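Local coordinates for protein arginyl-trna synthetase (Thermus thermophilus, PDB 1IQ0) that probably catalyses the ATP-dependent attachment of L-arginine to its cognate tRNA, as a monomeric class I aminoacyl-tRNA synthetase, at residues G561-E564 with L565-L569; E257-P260 with H261-R264. All blocks are in the same frame, centred on the assembly; numbering follows the deposited sequence.

Interaction 1: residues G561-E564 with L565-L569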
ATOM      1  N   GLY A 561      29.336 -12.082 -27.106  1.00 24.80           N
ATOM      2  CA  GLY A 561      29.178 -10.656 -26.877  1.00 22.13           C
ATOM      3  C   GLY A 561      27.714 -10.277 -26.797  1.00 24.77           C
ATOM      4  O   GLY A 561      27.283  -9.621 -25.846  1.00 25.25           O
ATOM      5  N   LEU A 562      26.940 -10.691 -27.794  1.00 29.38           N
ATOM      6  CA  LEU A 562      25.512 -10.392 -27.817  1.00 29.59           C
ATOM      7  C   LEU A 562      24.790 -11.296 -26.821  1.00 31.64           C
ATOM      8  O   LEU A 562      23.859 -10.863 -26.141  1.00 32.04           O
ATOM      9  CB  LEU A 562      24.932 -10.634 -29.209  1.00 24.71           C
ATOM     10  CG  LEU A 562      23.887  -9.646 -29.736  1.00 23.54           C
ATOM     11  CD1 LEU A 562      23.086 -10.318 -30.870  1.00 19.31           C
ATOM     12  CD2 LEU A 562      22.970  -9.177 -28.618  1.00 23.70           C
ATOM     13  N   ARG A 563      25.216 -12.555 -26.750  1.00 24.47           N
ATOM     14  CA  ARG A 563      24.608 -13.518 -25.835  1.00 22.99           C
ATOM     15  C   ARG A 563      24.743 -13.006 -24.405  1.00 22.55           C
ATOM     16  O   ARG A 563      23.771 -12.991 -23.653  1.00 22.20           O
ATOM     17  CB  ARG A 563      25.271 -14.900 -25.982  1.00 22.57           C
ATOM     18  CG  ARG A 563      24.977 -15.865 -24.830  1.00 23.48           C
ATOM     19  CD  ARG A 563      25.293 -17.331 -25.171  1.00 26.02           C
ATOM     20  NE  ARG A 563      25.175 -18.197 -23.991  1.00 28.43           N
ATOM     21  CZ  ARG A 563      24.799 -19.476 -24.017  1.00 32.93           C
ATOM     22  NH1 ARG A 563      24.488 -20.077 -25.167  1.00 29.59           N
ATOM     23  NH2 ARG A 563      24.738 -20.166 -22.885  1.00 33.88           N
ATOM     24  N   GLU A 564      25.946 -12.574 -24.042  1.00 29.80           N
ATOM     25  CA  GLU A 564      26.203 -12.051 -22.707  1.00 31.46           C
ATOM     26  C   GLU A 564      25.348 -10.801 -22.460  1.00 31.78           C
ATOM     27  O   GLU A 564      24.754 -10.647 -21.396  1.00 31.69           O
ATOM     28  CB  GLU A 564      27.689 -11.704 -22.548  1.00 22.68           C
ATOM     29  CG  GLU A 564      28.653 -12.891 -22.486  1.00 29.03           C
ATOM     30  CD  GLU A 564      28.637 -13.767 -23.738  1.00 32.19           C
ATOM     31  OE1 GLU A 564      28.400 -13.247 -24.848  1.00 30.65           O
ATOM     32  OE2 GLU A 564      28.880 -14.982 -23.609  1.00 32.78           O
ATOM     33  N   LEU A 565      25.283  -9.909 -23.443  1.00 28.18           N
ATOM     34  CA  LEU A 565      24.481  -8.698 -23.303  1.00 25.92           C
ATOM     35  C   LEU A 565      23.019  -9.039 -23.020  1.00 24.93           C
ATOM     36  O   LEU A 565      22.409  -8.473 -22.108  1.00 25.62           O
ATOM     37  CB  LEU A 565      24.558  -7.848 -24.574  1.00 24.77           C
ATOM     38  CG  LEU A 565      23.522  -6.725 -24.696  1.00 27.10           C
ATOM     39  CD1 LEU A 565      23.684  -5.720 -23.556  1.00 28.74           C
ATOM     40  CD2 LEU A 565      23.685  -6.035 -26.031  1.00 20.08           C
ATOM     41  N   ARG A 566      22.457  -9.960 -23.802  1.00 24.10           N
ATOM     42  CA  ARG A 566      21.063 -10.342 -23.617  1.00 23.76           C
ATOM     43  C   ARG A 566      20.818 -11.057 -22.299  1.00 22.51           C
ATOM     44  O   ARG A 566      19.762 -10.885 -21.687  1.00 22.63           O
ATOM     45  CB  ARG A 566      20.569 -11.180 -24.801  1.00 15.60           C
ATOM     46  CG  ARG A 566      20.318 -10.298 -26.020  1.00 17.94           C
ATOM     47  CD  ARG A 566      19.830 -11.040 -27.244  1.00 15.76           C
ATOM     48  NE  ARG A 566      19.580 -10.076 -28.315  1.00 16.43           N
ATOM     49  CZ  ARG A 566      19.618 -10.360 -29.611  1.00 20.13           C
ATOM     50  NH1 ARG A 566      19.894 -11.596 -30.023  1.00 13.82           N
ATOM     51  NH2 ARG A 566      19.391  -9.399 -30.492  1.00 16.96           N
ATOM     52  N   LEU A 567      21.790 -11.843 -21.846  1.00 23.31           N
ATOM     53  CA  LEU A 567      21.643 -12.544 -20.576  1.00 22.28           C
ATOM     54  C   LEU A 567      21.608 -11.536 -19.418  1.00 24.66           C
ATOM     55  O   LEU A 567      20.810 -11.682 -18.492  1.00 22.61           O
ATOM     56  CB  LEU A 567      22.781 -13.552 -20.378  1.00 21.71           C
ATOM     57  CG  LEU A 567      22.663 -14.864 -21.165  1.00 22.91           C
ATOM     58  CD1 LEU A 567      23.951 -15.661 -21.052  1.00 22.34           C
ATOM     59  CD2 LEU A 567      21.488 -15.676 -20.632  1.00 18.26           C
ATOM     60  N   SER A 568      22.462 -10.514 -19.473  1.00 23.09           N
ATOM     61  CA  SER A 568      22.488  -9.497 -18.416  1.00 24.35           C
ATOM     62  C   SER A 568      21.203  -8.671 -18.437  1.00 22.62           C
ATOM     63  O   SER A 568      20.692  -8.274 -17.391  1.00 25.97           O
ATOM     64  CB  SER A 568      23.697  -8.573 -18.577  1.00 25.26           C
ATOM     65  OG  SER A 568      24.904  -9.269 -18.319  1.00 26.45           O
ATOM     66  N   LEU A 569      20.678  -8.420 -19.631  1.00 24.63           N
ATOM     67  CA  LEU A 569      19.442  -7.661 -19.757  1.00 25.68           C
ATOM     68  C   LEU A 569      18.285  -8.507 -19.227  1.00 27.51           C
ATOM     69  O   LEU A 569      17.384  -7.998 -18.555  1.00 27.21           O
ATOM     70  CB  LEU A 569      19.195  -7.299 -21.218  1.00 22.03           C
ATOM     71  CG  LEU A 569      18.008  -6.389 -21.526  1.00 27.00           C
ATOM     72  CD1 LEU A 569      18.140  -5.083 -20.743  1.00 30.26           C
ATOM     73  CD2 LEU A 569      17.964  -6.116 -23.028  1.00 27.82           C
TER
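The carbonyl oxygen of G561 accepts the amide of L565 (O to N 3.1 Å), and the next three carbonyls, of L562, R563 and E564, take the amides of R566, L567 and S568 in the same i to i+4 pattern. The L565 amide stands 35° out of the G561 carbonyl plane, further than its three successors do from theirs. G561 is the N-cap, with a positive phi of 95°; at these backbone angles a CB would be jammed against the carbonyl oxygen of the preceding residue. E564 folds back over this end: its chain bends at chi2 (61°), and OE1 receives the G561 amide at 2.7 Å, on the syn side but well out of the carboxylate plane.

On another flank L562 lies against R566. CD2 of L562 sits over one face of the R566 guanidinium, 3.5 Å from NE and offset toward the rim, while CD1 of L562 comes within 3.5 Å of NH1. R566 is extended from CG to NE, and its polar end is held by a salt bridge to E502 and a hydrogen bond to the P554 carbonyl. Replacing R566 with an alanine would probably deprive E502 of its ionic mate and the P554 carbonyl of a donor, and uncover the methyl groups of L562. L565 CD2 also approaches L562 CD2, at 4.1 Å. R563 and L567 run side by side, R563 CG lying 3.9 Å from L567 CD1, and both touch A487 of helix 470-487.

The backward bond from E564, three residues after the N-cap, to the G561 amide is one half of a capping box, whose reciprocal bond from an N-cap side chain cannot form at glycine; it lies at the N-terminus of helix 562-583, in the DALR anticodon-binding domain.

Interaction 2: residues E257-P260 with H261-R264; sequences EQSP and HVFR
E257 and R264 reach toward each other from the residues flanking the S259-V262 turn and meet in a salt bridge, R264 NH1 to E257 OE1 at 3.1 Å. The two side chains approach at a slant, and their flat ends are far from coplanar: carboxylate and guanidinium planes stand 66° apart. NH1 meets OE1 from above the carboxylate plane, while OE1 lies at the guanidinium edge, so one oxygen and one nitrogen carry the bond instead of a two-pronged pair.

V262 packs against the base of the E257 side chain. The two cross at about a right angle, with CG1 of V262 set 3.6 Å from the CA of E257; CG2 turns toward S259 CB. V262 also packs on L274 and M276 of strand 274-277.

Within the turn its two central residues meet: P260 CG rests over one face of the H261 imidazole, 4.1 Å from the ring centroid and offset toward its rim, a CH-pi contact. S259 holds the turn with two groups. Its hydroxyl, placed by a chi1 of 171° beside its own carbonyl carbon, accepts the H261 amide at 3.1 Å from OG; its carbonyl oxygen receives the V262 amide, also at 3.1 Å, closing a type I beta turn. F263 brings CD2 to 3.5 Å from the carbonyl oxygen of P260.

Two backbone N-H hydrogen bonds to S259 thus brace the turn, and the E257–R264 salt bridge links the chain on either side of it. With R264 exposed and joined to E257 through a single hydrogen bond, the ion pair is likely to be weakened by solvent, whereas the bonds made by buried S259 should be better shielded.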
ATOM      1  N   GLU A 257      -8.247  21.232  25.860  1.00 28.49           N
ATOM      2  CA  GLU A 257      -8.951  22.283  26.593  1.00 31.00           C
ATOM      3  C   GLU A 257      -8.055  23.474  26.922  1.00 30.82           C
ATOM      4  O   GLU A 257      -8.535  24.499  27.398  1.00 34.63           O
ATOM      5  CB  GLU A 257      -9.573  21.730  27.880  1.00 29.48           C
ATOM      6  CG  GLU A 257     -10.623  20.661  27.636  1.00 38.79           C
ATOM      7  CD  GLU A 257     -11.352  20.247  28.904  1.00 48.42           C
ATOM      8  OE1 GLU A 257     -12.134  21.067  29.433  1.00 50.73           O
ATOM      9  OE2 GLU A 257     -11.141  19.103  29.372  1.00 53.58           O
ATOM     10  N   GLN A 258      -6.756  23.333  26.680  1.00 39.66           N
ATOM     11  CA  GLN A 258      -5.813  24.422  26.922  1.00 38.51           C
ATOM     12  C   GLN A 258      -5.962  25.453  25.812  1.00 41.89           C
ATOM     13  O   GLN A 258      -5.560  26.608  25.959  1.00 44.47           O
ATOM     14  CB  GLN A 258      -4.373  23.909  26.916  1.00 30.16           C
ATOM     15  CG  GLN A 258      -3.929  23.236  28.197  1.00 28.09           C
ATOM     16  CD  GLN A 258      -2.559  22.597  28.064  1.00 29.97           C
ATOM     17  OE1 GLN A 258      -1.632  23.184  27.486  1.00 31.42           O
ATOM     18  NE2 GLN A 258      -2.418  21.396  28.601  1.00 31.80           N
ATOM     19  N   SER A 259      -6.530  25.018  24.692  1.00 37.31           N
ATOM     20  CA  SER A 259      -6.732  25.889  23.544  1.00 38.60           C
ATOM     21  C   SER A 259      -7.943  26.790  23.708  1.00 38.17           C
ATOM     22  O   SER A 259      -8.984  26.366  24.207  1.00 41.06           O
ATOM     23  CB  SER A 259      -6.911  25.058  22.272  1.00 35.42           C
ATOM     24  OG  SER A 259      -7.306  25.881  21.189  1.00 34.50           O
ATOM     25  N   PRO A 260      -7.818  28.056  23.291  1.00 40.39           N
ATOM     26  CA  PRO A 260      -8.938  28.991  23.406  1.00 38.95           C
ATOM     27  C   PRO A 260     -10.074  28.586  22.462  1.00 39.44           C
ATOM     28  O   PRO A 260     -11.218  29.005  22.640  1.00 41.40           O
ATOM     29  CB  PRO A 260      -8.304  30.327  23.030  1.00 44.33           C
ATOM     30  CG  PRO A 260      -7.239  29.927  22.047  1.00 44.59           C
ATOM     31  CD  PRO A 260      -6.633  28.720  22.721  1.00 43.32           C
ATOM     32  N   HIS A 261      -9.757  27.757  21.470  1.00 32.23           N
ATOM     33  CA  HIS A 261     -10.758  27.297  20.512  1.00 33.61           C
ATOM     34  C   HIS A 261     -11.429  25.982  20.913  1.00 32.54           C
ATOM     35  O   HIS A 261     -12.163  25.385  20.130  1.00 31.84           O
ATOM     36  CB  HIS A 261     -10.131  27.177  19.127  1.00 42.18           C
ATOM     37  CG  HIS A 261      -9.535  28.459  18.641  1.00 45.11           C
ATOM     38  ND1 HIS A 261      -8.176  28.649  18.513  1.00 46.62           N
ATOM     39  CD2 HIS A 261     -10.113  29.642  18.326  1.00 41.75           C
ATOM     40  CE1 HIS A 261      -7.941  29.894  18.144  1.00 44.89           C
ATOM     41  NE2 HIS A 261      -9.099  30.519  18.025  1.00 43.44           N
ATOM     42  N   VAL A 262     -11.159  25.532  22.133  1.00 38.29           N
ATOM     43  CA  VAL A 262     -11.766  24.312  22.672  1.00 36.80           C
ATOM     44  C   VAL A 262     -12.482  24.775  23.932  1.00 38.62           C
ATOM     45  O   VAL A 262     -11.845  25.134  24.920  1.00 38.04           O
ATOM     46  CB  VAL A 262     -10.701  23.252  23.035  1.00 28.94           C
ATOM     47  CG1 VAL A 262     -11.324  22.155  23.887  1.00 28.20           C
ATOM     48  CG2 VAL A 262     -10.123  22.647  21.762  1.00 24.67           C
ATOM     49  N   PHE A 263     -13.809  24.773  23.895  1.00 31.53           N
ATOM     50  CA  PHE A 263     -14.581  25.262  25.028  1.00 36.36           C
ATOM     51  C   PHE A 263     -15.987  24.677  25.103  1.00 38.52           C
ATOM     52  O   PHE A 263     -16.442  23.997  24.179  1.00 36.06           O
ATOM     53  CB  PHE A 263     -14.674  26.782  24.923  1.00 57.27           C
ATOM     54  CG  PHE A 263     -15.231  27.254  23.608  1.00 57.88           C
ATOM     55  CD1 PHE A 263     -16.605  27.332  23.406  1.00 58.54           C
ATOM     56  CD2 PHE A 263     -14.380  27.559  22.550  1.00 58.20           C
ATOM     57  CE1 PHE A 263     -17.126  27.707  22.167  1.00 59.18           C
ATOM     58  CE2 PHE A 263     -14.888  27.934  21.306  1.00 58.19           C
ATOM     59  CZ  PHE A 263     -16.264  28.006  21.113  1.00 58.49           C
ATOM     60  N   ARG A 264     -16.672  24.968  26.206  1.00 41.58           N
ATOM     61  CA  ARG A 264     -18.033  24.489  26.422  1.00 45.30           C
ATOM     62  C   ARG A 264     -19.039  25.622  26.291  1.00 47.66           C
ATOM     63  O   ARG A 264     -19.106  26.502  27.149  1.00 47.05           O
ATOM     64  CB  ARG A 264     -18.185  23.876  27.819  1.00 50.97           C
ATOM     65  CG  ARG A 264     -17.437  22.582  28.053  1.00 55.08           C
ATOM     66  CD  ARG A 264     -17.924  21.902  29.331  1.00 56.57           C
ATOM     67  NE  ARG A 264     -17.297  20.600  29.532  1.00 58.51           N
ATOM     68  CZ  ARG A 264     -16.009  20.423  29.809  1.00 58.41           C
ATOM     69  NH1 ARG A 264     -15.201  21.469  29.926  1.00 52.14           N
ATOM     70  NH2 ARG A 264     -15.525  19.197  29.961  1.00 56.58           N
TER

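In the fold
Following the chain from the N terminus, interaction 2 comes first, in the class I catalytic domain. It turns the chain between helix 248-256 and strand 262-263, an outer strand of a three-stranded antiparallel sheet, where H261 and F263 bond to strand 274-277. Interaction 1 follows some 300 residues later, at the start of the last helix, 562-583, which it joins to helices 470-487, 500-509 and 525-544. Each contact spans one uninterrupted run of residues, and the two stand in series without nesting or crossing. They lie on opposite sides of the chain's centre, their own centres about 69 Å apart, and do not touch.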